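Local coordinates for protein nucleoside phosphorylase, putative (Trypanosoma brucei, PDB 3BJE) that catalyses the phosphorolysis of uridine to uracil and ribose 1-phosphate, acting as a homodimer, at residues 221-226 against 339-344; 233-238 against 335-340. All blocks are in the same frame, centred on the assembly; numbering follows the deposited sequence.

Interaction 1 (221-226 against 339-344); sequences AACDAH and IKIILE
OE2 of Glu344, a residue whose CB lies 4.2 Å from CB of Ala222, is gripped by a hydrogen bond with Tyr83 OH and a salt bridge from Lys84, with a long, weak ion pair to Lys340 one turn back (NZ to OE2 3.5 Å). Lys340 NZ also donates to a water at 2.9 Å, and that water lies in the ring plane of His226, in weak contact with ND1. On its other side the imidazole is tied through NE2 to the carbonyl of Asp235, which helps fix its rotation. No direct hydrogen bond links the two segments, so the contact proper is apolar. It joins helix 213-228 to the C-terminal helix 329-348 of this phosphorylase-superfamily fold; the axes of the two short segments approach to 8.7 Å at a crossing angle of 128°. Helix 329-348 is sandwiched, because Ile342 and Leu343 pack on strand 45-49 and Ile342 also on strand 142-151, while Ile341 meets the outer helix. Ile341 works as a fork. Its CG2, anti to the backbone N, reaches both CB of Ala222 and SG of Cys223, each at 3.8 Å. The CG1-CD1 branch crosses His226 at about a right angle, CG1 coming within 3.8 Å of the His226 CB and CD1 approaching ring atom CG obliquely. CG of His226 is anti to its backbone N (chi1 175°), which brings CG beside the isoleucine branch. Packing is tightest where CB of Ala222 sits 3.2 Å from the carbonyl O of Ile341, and the small methyl lets CA of Ala222 come within 5.3 Å of CA of Ile341.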
# COMPACT_ATOMS: atom_id res chain seq x y z
N ALA A 221 17.17 -23.90 -7.29
CA ALA A 221 18.53 -24.42 -7.29
C ALA A 221 19.28 -24.00 -6.03
O ALA A 221 20.02 -24.79 -5.46
CB ALA A 221 19.27 -23.99 -8.54
N ALA A 222 19.09 -22.75 -5.61
CA ALA A 222 19.75 -22.27 -4.40
C ALA A 222 19.25 -22.99 -3.15
O ALA A 222 20.03 -23.29 -2.25
CB ALA A 222 19.61 -20.75 -4.27
N CYS A 223 17.95 -23.28 -3.10
CA CYS A 223 17.37 -24.06 -2.00
C CYS A 223 17.98 -25.45 -1.95
O CYS A 223 18.40 -25.92 -0.89
CB CYS A 223 15.86 -24.22 -2.16
SG CYS A 223 14.93 -22.69 -1.87
N ASP A 224 18.01 -26.10 -3.10
CA ASP A 224 18.63 -27.43 -3.21
C ASP A 224 20.07 -27.44 -2.73
O ASP A 224 20.49 -28.33 -1.99
CB ASP A 224 18.54 -27.93 -4.65
CG ASP A 224 17.13 -28.31 -5.04
OD1 ASP A 224 16.26 -28.43 -4.14
OD2 ASP A 224 16.88 -28.49 -6.26
N ALA A 225 20.84 -26.44 -3.16
CA ALA A 225 22.24 -26.33 -2.80
C ALA A 225 22.41 -26.16 -1.29
O ALA A 225 23.30 -26.76 -0.68
CB ALA A 225 22.89 -25.19 -3.55
N HIS A 226 21.53 -25.36 -0.69
CA HIS A 226 21.59 -25.10 0.75
C HIS A 226 21.46 -26.38 1.54
O HIS A 226 22.25 -26.65 2.44
CB HIS A 226 20.46 -24.17 1.19
CG HIS A 226 20.39 -23.97 2.67
ND1 HIS A 226 21.00 -22.90 3.30
CD2 HIS A 226 19.79 -24.69 3.64
CE1 HIS A 226 20.78 -22.99 4.60
NE2 HIS A 226 20.05 -24.07 4.83
N ILE A 339 17.67 -15.71 3.45
CA ILE A 339 18.45 -14.57 2.96
C ILE A 339 19.64 -15.09 2.16
O ILE A 339 19.88 -14.63 1.04
CB ILE A 339 18.94 -13.65 4.09
CG1 ILE A 339 17.76 -12.88 4.69
CG2 ILE A 339 20.00 -12.64 3.56
CD1 ILE A 339 18.08 -12.23 6.03
N LYS A 340 20.37 -16.05 2.71
CA LYS A 340 21.52 -16.61 2.01
C LYS A 340 21.10 -17.28 0.70
O LYS A 340 21.74 -17.11 -0.33
CB LYS A 340 22.27 -17.61 2.88
CG LYS A 340 23.58 -18.02 2.26
CD LYS A 340 24.36 -19.00 3.13
CE LYS A 340 25.66 -19.42 2.45
NZ LYS A 340 25.42 -19.96 1.09
N ILE A 341 20.03 -18.05 0.76
CA ILE A 341 19.50 -18.71 -0.42
C ILE A 341 19.15 -17.69 -1.52
O ILE A 341 19.47 -17.92 -2.69
CB ILE A 341 18.24 -19.56 -0.06
CG1 ILE A 341 18.67 -20.84 0.66
CG2 ILE A 341 17.40 -19.87 -1.29
CD1 ILE A 341 17.54 -21.53 1.42
N ILE A 342 18.48 -16.60 -1.15
CA ILE A 342 18.09 -15.59 -2.14
C ILE A 342 19.28 -14.81 -2.70
O ILE A 342 19.31 -14.48 -3.88
CB ILE A 342 17.00 -14.64 -1.59
CG1 ILE A 342 15.71 -15.44 -1.32
CG2 ILE A 342 16.71 -13.51 -2.58
CD1 ILE A 342 15.15 -16.09 -2.57
N LEU A 343 20.28 -14.51 -1.86
CA LEU A 343 21.50 -13.86 -2.35
C LEU A 343 22.19 -14.77 -3.35
O LEU A 343 22.64 -14.32 -4.42
CB LEU A 343 22.42 -13.49 -1.19
CG LEU A 343 21.99 -12.23 -0.40
CD1 LEU A 343 22.71 -12.12 0.95
CD2 LEU A 343 22.19 -10.96 -1.23
N GLU A 344 22.28 -16.06 -3.02
CA GLU A 344 22.88 -17.03 -3.93
C GLU A 344 22.13 -17.07 -5.25
O GLU A 344 22.73 -17.07 -6.31
CB GLU A 344 22.92 -18.42 -3.31
CG GLU A 344 23.91 -18.54 -2.15
CD GLU A 344 25.37 -18.60 -2.59
OE1 GLU A 344 25.65 -19.11 -3.69
OE2 GLU A 344 26.22 -18.15 -1.80
O HOH W 1 22.74 -20.95 1.12

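Interaction 2 (233-238 against 335-340); sequences EADKQQ and MKRCIK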
# COMPACT_ATOMS: atom_id res chain seq x y z
N GLU A 233 19.98 -31.46 10.25
CA GLU A 233 18.55 -31.37 9.93
C GLU A 233 17.93 -30.03 10.37
O GLU A 233 16.98 -29.55 9.75
CB GLU A 233 17.79 -32.55 10.55
CG GLU A 233 16.43 -32.83 9.90
CD GLU A 233 16.53 -33.39 8.48
OE1 GLU A 233 17.46 -34.19 8.21
OE2 GLU A 233 15.68 -33.05 7.64
N ALA A 234 18.49 -29.44 11.43
CA ALA A 234 18.02 -28.15 11.95
C ALA A 234 18.34 -26.97 11.03
O ALA A 234 17.67 -25.94 11.10
CB ALA A 234 18.60 -27.90 13.33
N ASP A 235 19.36 -27.11 10.18
CA ASP A 235 19.73 -26.05 9.23
C ASP A 235 19.12 -26.28 7.84
O ASP A 235 19.45 -25.57 6.90
CB ASP A 235 21.27 -25.92 9.14
CG ASP A 235 21.74 -24.72 8.29
OD1 ASP A 235 21.15 -23.61 8.39
OD2 ASP A 235 22.71 -24.88 7.52
N LYS A 236 18.23 -27.27 7.69
CA LYS A 236 17.55 -27.48 6.40
C LYS A 236 16.46 -26.42 6.18
O LYS A 236 15.87 -25.91 7.13
CB LYS A 236 16.91 -28.86 6.31
CG LYS A 236 17.89 -30.02 6.49
CD LYS A 236 18.74 -30.29 5.26
CE LYS A 236 19.64 -31.50 5.49
NZ LYS A 236 20.55 -31.80 4.34
N GLN A 237 16.18 -26.13 4.91
CA GLN A 237 15.11 -25.19 4.57
C GLN A 237 14.15 -25.86 3.61
O GLN A 237 14.54 -26.24 2.51
CB GLN A 237 15.65 -23.90 3.93
CG GLN A 237 14.58 -22.87 3.58
CD GLN A 237 13.78 -22.43 4.80
OE1 GLN A 237 14.36 -22.02 5.81
NE2 GLN A 237 12.45 -22.49 4.70
N GLN A 238 12.91 -26.03 4.04
CA GLN A 238 11.88 -26.60 3.19
C GLN A 238 11.36 -25.50 2.27
O GLN A 238 11.31 -24.33 2.65
CB GLN A 238 10.74 -27.19 4.03
CG GLN A 238 11.18 -28.40 4.87
CD GLN A 238 10.06 -28.98 5.74
OE1 GLN A 238 9.45 -28.27 6.55
NE2 GLN A 238 9.80 -30.28 5.58
N MET A 335 14.53 -17.01 8.34
CA MET A 335 14.85 -15.86 7.49
C MET A 335 16.35 -15.79 7.22
O MET A 335 16.75 -15.46 6.11
CB MET A 335 14.34 -14.56 8.11
CG MET A 335 14.36 -13.36 7.17
SD MET A 335 13.43 -13.60 5.63
CE MET A 335 11.72 -13.54 6.20
N LYS A 336 17.18 -16.16 8.20
CA LYS A 336 18.63 -16.17 7.98
C LYS A 336 19.02 -17.17 6.87
O LYS A 336 19.82 -16.84 6.00
CB LYS A 336 19.39 -16.45 9.28
CG LYS A 336 19.31 -15.29 10.26
CD LYS A 336 20.16 -15.48 11.50
CE LYS A 336 19.64 -14.60 12.66
NZ LYS A 336 19.36 -13.18 12.26
N ARG A 337 18.41 -18.35 6.88
CA ARG A 337 18.67 -19.34 5.83
C ARG A 337 18.21 -18.82 4.47
O ARG A 337 18.89 -18.98 3.47
CB ARG A 337 17.95 -20.66 6.11
CG ARG A 337 18.43 -21.38 7.35
CD ARG A 337 17.82 -22.77 7.43
NE ARG A 337 16.40 -22.71 7.78
CZ ARG A 337 15.92 -22.73 9.02
NH1 ARG A 337 16.72 -22.81 10.08
NH2 ARG A 337 14.61 -22.67 9.21
N CYS A 338 17.04 -18.20 4.45
CA CYS A 338 16.43 -17.79 3.20
C CYS A 338 17.14 -16.58 2.60
O CYS A 338 17.17 -16.45 1.38
CB CYS A 338 14.94 -17.52 3.40
SG CYS A 338 14.05 -19.05 3.77
N ILE A 339 17.67 -15.71 3.45
CA ILE A 339 18.45 -14.57 2.96
C ILE A 339 19.64 -15.09 2.16
O ILE A 339 19.88 -14.63 1.04
CB ILE A 339 18.94 -13.65 4.09
CG1 ILE A 339 17.76 -12.88 4.69
CG2 ILE A 339 20.00 -12.64 3.56
CD1 ILE A 339 18.08 -12.23 6.03
N LYS A 340 20.37 -16.05 2.71
CA LYS A 340 21.52 -16.61 2.01
C LYS A 340 21.10 -17.28 0.70
O LYS A 340 21.74 -17.11 -0.33
CB LYS A 340 22.27 -17.61 2.88
CG LYS A 340 23.58 -18.02 2.26
CD LYS A 340 24.36 -19.00 3.13
CE LYS A 340 25.66 -19.42 2.45
NZ LYS A 340 25.42 -19.96 1.09
O HOH W 2 19.79 -22.65 10.27
O HOH W 3 12.05 -23.09 8.18
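Arg337 donates from NE to the amide oxygen OE1 of Gln237 at 2.9 Å, a fairly straight bond (162° at the hydrogen) with OE1 near the guanidinium plane. A weak second bond runs from NH2 to the same OE1, and the amide and guanidinium planes are only 23° apart. The bend of Arg337 at chi3 (-73°) sets NE toward the glutamine. At the other end of the amide, NE2 of Gln237 donates to O of Gln238 at 3.0 Å and also to the carbonyl of Leu159, which fixes the amide's orientation. Two waters extend the network in the guanidinium plane, one accepting from NH1 and the other from NH2. The carbonyl of Lys236 lies over one face of the guanidinium, offset toward the rim. Beyond the polar head, Asp235 runs past Arg337 in the opposite direction, its OD1 3.6 Å from CD of the arginine, while the backbone O of Asp235 is 3.3 Å from the same CD. On the inner side, SG of Cys338 packs 3.5 Å from CD of Gln237, and the Cys338 side chain also touches Leu146 and Val314; helix 329-348 thus bridges the loop before strand 239-246 to strands 142-151 and 308-318. One amide oxygen is hydrogen-bonded to the positive group and the Lys236 carbonyl only lies above a face, without a hydrogen bond; with Asp235 nearby, this environment probably favours the charge without a direct salt bridge.

Overall arrangement
From the N terminus, the chain first passes through 221-226 on helix 213-228, then 233-238 in the loop leading to strand 239-246. It returns much later at 335-340 and 339-344, both on the C-terminal helix 329-348. Interaction 2 therefore nests inside interaction 1, closing a loop of 96 residues within one of 112, and the two overlap at Ile339 and Lys340. Their centres are 9 Å apart, and the two contacts also touch directly, CD1 of Ile341 packing on CG of Gln237. Both contacts cover helix 329-348, which packs on strands 45-49 and 142-151, away from the annotated ligand sites.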